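PDB 4CW4: beta-ketoacyl-[acyl-carrier-protein] synthase FabY from Pseudomonas aeruginosa, which condenses acetyl-CoA with malonyl-[acyl-carrier-protein] to give 3-oxobutanoyl-[acyl-carrier-protein], carbon dioxide and CoA, the step that starts fatty acid synthesis. Local coordinates for residues 194-199 and 265-270; 200-205 and 369-374. One frame throughout, in Å; residues are numbered along the deposited sequence.

Helix 190-204 supplies one side of both contacts: its middle, 194-199, packs on helix 263-273 in contact 1, and the residues that follow, 200-205, at its C-terminal end, lie over strand 366-374 in contact 2. Their centres are about 12 Å apart and both are buried. Tyr-369 joins them, since its backbone end sits in contact 2 while its OH lies 2.6 Å from OG of Ser-195, probably hydrogen-bonded, in contact 1. Along the chain 194-199 and 200-205 run on without a break, then come 265-270 and finally 369-374. Segments far apart in the sequence are thus gathered against one helix, away from the probable active-site residues Cys-286, His-439 and His-477.

Contact 1. Residues 194-199 and 265-270; sequences MSVVAA and TDFINA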
loop_
_atom_site.group_PDB
_atom_site.type_symbol
_atom_site.label_atom_id
_atom_site.label_comp_id
_atom_site.label_asym_id
_atom_site.label_seq_id
_atom_site.Cartn_x
_atom_site.Cartn_y
_atom_site.Cartn_z
ATOM N N MET A 194 -14.774 0.903 9.879
ATOM C CA MET A 194 -14.770 2.349 9.714
ATOM C C MET A 194 -14.872 2.728 8.250
ATOM O O MET A 194 -15.555 3.680 7.910
ATOM C CB MET A 194 -13.522 2.960 10.362
ATOM C CG MET A 194 -13.611 2.948 11.885
ATOM S SD MET A 194 -12.155 3.533 12.766
ATOM C CE MET A 194 -11.946 5.175 12.077
ATOM N N SER A 195 -14.245 1.949 7.378
ATOM C CA SER A 195 -14.298 2.242 5.947
ATOM C C SER A 195 -15.712 2.066 5.423
ATOM O O SER A 195 -16.213 2.896 4.674
ATOM C CB SER A 195 -13.329 1.349 5.152
ATOM O OG SER A 195 -13.311 1.742 3.788
ATOM N N VAL A 196 -16.354 0.963 5.799
ATOM C CA VAL A 196 -17.715 0.686 5.344
ATOM C C VAL A 196 -18.671 1.790 5.818
ATOM O O VAL A 196 -19.479 2.313 5.049
ATOM C CB VAL A 196 -18.169 -0.719 5.831
ATOM C CG1 VAL A 196 -19.676 -0.929 5.687
ATOM C CG2 VAL A 196 -17.385 -1.807 5.099
ATOM N N VAL A 197 -18.560 2.161 7.082
ATOM C CA VAL A 197 -19.464 3.167 7.650
ATOM C C VAL A 197 -19.204 4.572 7.087
ATOM O O VAL A 197 -20.147 5.319 6.766
ATOM C CB VAL A 197 -19.405 3.125 9.194
ATOM C CG1 VAL A 197 -20.173 4.236 9.806
ATOM C CG2 VAL A 197 -19.917 1.768 9.679
ATOM N N ALA A 198 -17.934 4.920 6.918
ATOM C CA ALA A 198 -17.567 6.193 6.308
ATOM C C ALA A 198 -17.983 6.276 4.848
ATOM O O ALA A 198 -18.410 7.327 4.382
ATOM C CB ALA A 198 -16.072 6.433 6.445
ATOM N N ALA A 199 -17.810 5.190 4.104
ATOM C CA ALA A 199 -18.139 5.225 2.689
ATOM C C ALA A 199 -19.622 5.488 2.494
ATOM O O ALA A 199 -20.009 6.238 1.599
ATOM C CB ALA A 199 -17.711 3.945 1.989
ATOM N N THR A 265 -10.270 -0.333 0.536
ATOM C CA THR A 265 -10.669 -0.117 -0.852
ATOM C C THR A 265 -11.486 -1.304 -1.377
ATOM O O THR A 265 -12.566 -1.139 -1.947
ATOM C CB THR A 265 -9.393 0.003 -1.724
ATOM O OG1 THR A 265 -8.518 0.954 -1.109
ATOM C CG2 THR A 265 -9.746 0.407 -3.150
ATOM N N ASP A 266 -10.955 -2.508 -1.192
ATOM C CA ASP A 266 -11.607 -3.700 -1.708
ATOM C C ASP A 266 -13.016 -3.867 -1.138
ATOM O O ASP A 266 -13.926 -4.286 -1.838
ATOM C CB ASP A 266 -10.776 -4.947 -1.371
ATOM C CG ASP A 266 -9.367 -4.909 -1.949
ATOM O OD1 ASP A 266 -9.150 -4.321 -3.031
ATOM O OD2 ASP A 266 -8.462 -5.478 -1.292
ATOM N N PHE A 267 -13.198 -3.561 0.145
ATOM C CA PHE A 267 -14.516 -3.696 0.761
ATOM C C PHE A 267 -15.526 -2.734 0.126
ATOM O O PHE A 267 -16.698 -3.045 0.012
ATOM C CB PHE A 267 -14.443 -3.456 2.273
ATOM C CG PHE A 267 -14.316 -4.719 3.076
ATOM C CD1 PHE A 267 -13.492 -5.749 2.665
ATOM C CD2 PHE A 267 -15.044 -4.887 4.243
ATOM C CE1 PHE A 267 -13.383 -6.912 3.385
ATOM C CE2 PHE A 267 -14.949 -6.078 4.971
ATOM C CZ PHE A 267 -14.117 -7.090 4.535
ATOM N N ILE A 268 -15.084 -1.563 -0.286
ATOM C CA ILE A 268 -16.007 -0.630 -0.927
ATOM C C ILE A 268 -16.488 -1.153 -2.287
ATOM O O ILE A 268 -17.679 -1.098 -2.586
ATOM C CB ILE A 268 -15.374 0.759 -1.063
ATOM C CG1 ILE A 268 -15.203 1.384 0.322
ATOM C CG2 ILE A 268 -16.222 1.692 -1.924
ATOM C CD1 ILE A 268 -14.293 2.581 0.321
ATOM N N ASN A 269 -15.580 -1.653 -3.119
ATOM C CA ASN A 269 -15.999 -2.256 -4.385
ATOM C C ASN A 269 -16.945 -3.445 -4.188
ATOM O O ASN A 269 -17.946 -3.558 -4.885
ATOM C CB ASN A 269 -14.788 -2.700 -5.202
ATOM C CG ASN A 269 -13.948 -1.541 -5.659
ATOM O OD1 ASN A 269 -14.475 -0.500 -6.076
ATOM N ND2 ASN A 269 -12.629 -1.712 -5.604
ATOM N N ALA A 270 -16.611 -4.312 -3.231
ATOM C CA ALA A 270 -17.279 -5.593 -3.048
ATOM C C ALA A 270 -18.610 -5.516 -2.330
ATOM O O ALA A 270 -19.486 -6.332 -2.587
ATOM C CB ALA A 270 -16.376 -6.533 -2.305
#
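Ile-268 reaches across to helix 190-204 with its longer branch and meets two residues one turn apart, Ser-195 and Ala-199. With CG1 anti to the carbonyl carbon (chi1 -68°) and CD1 carried onward by a nearly extended chi2, the branch ends closer to the other helix, although the first bond runs along rather than at it. Its CD1 lies 3.7 Å from OG of Ser-195, and its CG1 is 4.0 Å from CB of Ala-199. The methyl of Ala-199, directed at the opposing helix, therefore lies against both carbons of the branch, CG1 and CD1.

Ser-195 is the polar member of this group. Its first side-chain bond points at helix 263-273, and OG, anti to the backbone N, is hydrogen-bonded to the backbone O of Pro-264, just ahead of 265-270, and to OH of Tyr-369. A buried hydroxyl is thereby satisfied by two partners while an apolar branch rests beside it.

The second meeting is between Val-196 and Phe-267, whose side chains lie at a slant to one another. CG2 of Val-196 approaches the phenylalanine in the plane of the ring and touches its edge at CD2, 4.0 Å away; the methyl is not stacked on a face. Tyr-271 and His-188 make edge-to-face contacts with the same ring, and Ile-403 of the second subunit packs on it.

The segment axes cross at -52° and come within 9.3 Å, with CA of Val-196 and CA of Ile-268 6.6 Å apart. This is apolar helix-helix packing with a single serine hydroxyl at its heart, and within the N-terminal half of the thiolase-like ketosynthase fold it joins helix 190-204 to helix 263-273, which itself forms part of the dimer interface.

Contact 2. Residues 200-205 and 369-374; sequences TDAIRS and YVVLMD
Ala-202 meets Tyr-369 through their beta carbons, the CB atoms standing 3.7 Å apart at the point where helix and strand backbones are nearest. Both first bonds point across the contact, but CG of Tyr-369 is anti to the carbonyl carbon (chi1 -69°), which turns the ring away from Ala-202; its OH is held by Ser-195 and Ser-226.

The remaining apolar contacts centre on one methyl of Val-371. Its CG2 lies 4.2 Å from CB of Ala-202 and also 4.2 Å from CD1 of Ile-203, whose first bond points away from the strand although the end of its chain bends back toward it. Ile-309 of the adjacent strand 307-314 touches both Ile-203 and Tyr-369, extending the apolar layer beneath the helix.

Of the polar interactions none crosses between helix and strand. Within 200-205, OG of Ser-205 donates to O of Ala-202 over 2.7 Å, bent well off the C=O direction and tilted 27° from the carbonyl plane. The same OG is hydrogen-bonded to N of Phe-15, which ties this turn to strand 10-19. CG2 of Val-371 approaches that carbonyl oxygen of Ala-202 as well, at 3.8 Å, as a packing contact.

The segment axes run within 33° of parallel, 7.8 Å apart. Strand 366-374 pairs antiparallel with 10-19 and 307-314, and helix 190-204 lies against it: helix-on-sheet packing, as in the alpha-beta-alpha-beta-alpha layers of the thiolase fold.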
loop_
_atom_site.group_PDB
_atom_site.type_symbol
_atom_site.label_atom_id
_atom_site.label_comp_id
_atom_site.label_asym_id
_atom_site.label_seq_id
_atom_site.Cartn_x
_atom_site.Cartn_y
_atom_site.Cartn_z
ATOM N N THR A 200 -20.456 4.867 3.319
ATOM C CA THR A 200 -21.889 5.081 3.194
ATOM C C THR A 200 -22.204 6.548 3.445
ATOM O O THR A 200 -22.976 7.149 2.696
ATOM C CB THR A 200 -22.715 4.210 4.157
ATOM O OG1 THR A 200 -22.577 2.829 3.809
ATOM C CG2 THR A 200 -24.191 4.598 4.092
ATOM N N ASP A 201 -21.622 7.121 4.498
ATOM C CA ASP A 201 -21.862 8.545 4.809
ATOM C C ASP A 201 -21.512 9.412 3.588
ATOM O O ASP A 201 -22.310 10.274 3.178
ATOM C CB ASP A 201 -21.035 8.954 6.028
ATOM C CG ASP A 201 -21.338 10.342 6.517
ATOM O OD1 ASP A 201 -22.527 10.742 6.568
ATOM O OD2 ASP A 201 -20.378 11.060 6.848
ATOM N N ALA A 202 -20.349 9.173 2.979
ATOM C CA ALA A 202 -19.941 9.963 1.811
ATOM C C ALA A 202 -20.916 9.826 0.625
ATOM O O ALA A 202 -21.279 10.815 -0.020
ATOM C CB ALA A 202 -18.526 9.600 1.386
ATOM N N ILE A 203 -21.326 8.604 0.315
ATOM C CA ILE A 203 -22.187 8.356 -0.837
ATOM C C ILE A 203 -23.553 8.977 -0.621
ATOM O O ILE A 203 -24.123 9.572 -1.513
ATOM C CB ILE A 203 -22.316 6.826 -1.069
ATOM C CG1 ILE A 203 -20.975 6.268 -1.545
ATOM C CG2 ILE A 203 -23.446 6.490 -2.040
ATOM C CD1 ILE A 203 -20.512 6.799 -2.902
ATOM N N ARG A 204 -24.094 8.830 0.581
ATOM C CA ARG A 204 -25.418 9.362 0.862
ATOM C C ARG A 204 -25.423 10.890 0.947
ATOM O O ARG A 204 -26.456 11.518 0.737
ATOM C CB ARG A 204 -25.986 8.761 2.151
ATOM C CG ARG A 204 -26.271 7.264 2.066
ATOM C CD ARG A 204 -27.049 6.758 3.240
ATOM N NE ARG A 204 -27.188 5.304 3.198
ATOM C CZ ARG A 204 -28.103 4.651 2.483
ATOM N NH1 ARG A 204 -28.990 5.322 1.747
ATOM N NH2 ARG A 204 -28.144 3.323 2.523
ATOM N N SER A 205 -24.274 11.487 1.248
ATOM C CA SER A 205 -24.162 12.940 1.313
ATOM C C SER A 205 -24.345 13.586 -0.046
ATOM O O SER A 205 -24.582 14.774 -0.120
ATOM C CB SER A 205 -22.802 13.383 1.864
ATOM O OG SER A 205 -21.779 13.323 0.874
ATOM N N TYR A 369 -13.929 9.915 3.243
ATOM C CA TYR A 369 -14.049 9.794 1.792
ATOM C C TYR A 369 -14.573 11.080 1.167
ATOM O O TYR A 369 -15.425 11.757 1.736
ATOM C CB TYR A 369 -14.964 8.610 1.402
ATOM C CG TYR A 369 -14.295 7.331 1.737
ATOM C CD1 TYR A 369 -13.304 6.828 0.915
ATOM C CD2 TYR A 369 -14.585 6.662 2.923
ATOM C CE1 TYR A 369 -12.625 5.685 1.251
ATOM C CE2 TYR A 369 -13.914 5.529 3.267
ATOM C CZ TYR A 369 -12.937 5.043 2.438
ATOM O OH TYR A 369 -12.225 3.903 2.763
ATOM N N VAL A 370 -14.059 11.394 -0.019
ATOM C CA VAL A 370 -14.692 12.392 -0.870
ATOM C C VAL A 370 -15.163 11.693 -2.134
ATOM O O VAL A 370 -14.562 10.699 -2.580
ATOM C CB VAL A 370 -13.757 13.575 -1.246
ATOM C CG1 VAL A 370 -13.392 14.391 0.011
ATOM C CG2 VAL A 370 -12.520 13.104 -2.001
ATOM N N VAL A 371 -16.244 12.209 -2.699
ATOM C CA VAL A 371 -16.771 11.712 -3.964
ATOM C C VAL A 371 -16.490 12.776 -5.002
ATOM O O VAL A 371 -16.937 13.901 -4.853
ATOM C CB VAL A 371 -18.276 11.436 -3.894
ATOM C CG1 VAL A 371 -18.762 10.800 -5.187
ATOM C CG2 VAL A 371 -18.613 10.563 -2.707
ATOM N N LEU A 372 -15.725 12.424 -6.028
ATOM C CA LEU A 372 -15.401 13.327 -7.120
ATOM C C LEU A 372 -16.172 12.931 -8.365
ATOM O O LEU A 372 -16.382 11.741 -8.636
ATOM C CB LEU A 372 -13.907 13.263 -7.464
ATOM C CG LEU A 372 -12.927 13.437 -6.306
ATOM C CD1 LEU A 372 -11.491 13.331 -6.801
ATOM C CD2 LEU A 372 -13.177 14.786 -5.605
ATOM N N MET A 373 -16.562 13.938 -9.139
ATOM C CA MET A 373 -17.058 13.706 -10.486
ATOM C C MET A 373 -16.398 14.676 -11.427
ATOM O O MET A 373 -15.999 15.746 -11.012
ATOM C CB MET A 373 -18.565 13.934 -10.572
ATOM C CG MET A 373 -19.406 12.921 -9.867
ATOM S SD MET A 373 -21.162 13.280 -10.062
ATOM C CE MET A 373 -21.817 11.839 -9.197
ATOM N N ASP A 374 -16.309 14.319 -12.699
ATOM C CA ASP A 374 -15.978 15.330 -13.689
ATOM C C ASP A 374 -17.093 16.375 -13.774
ATOM O O ASP A 374 -18.253 16.117 -13.454
ATOM C CB ASP A 374 -15.692 14.721 -15.060
ATOM C CG ASP A 374 -16.914 14.140 -15.725
ATOM O OD1 ASP A 374 -17.639 14.883 -16.450
ATOM O OD2 ASP A 374 -17.140 12.930 -15.541
#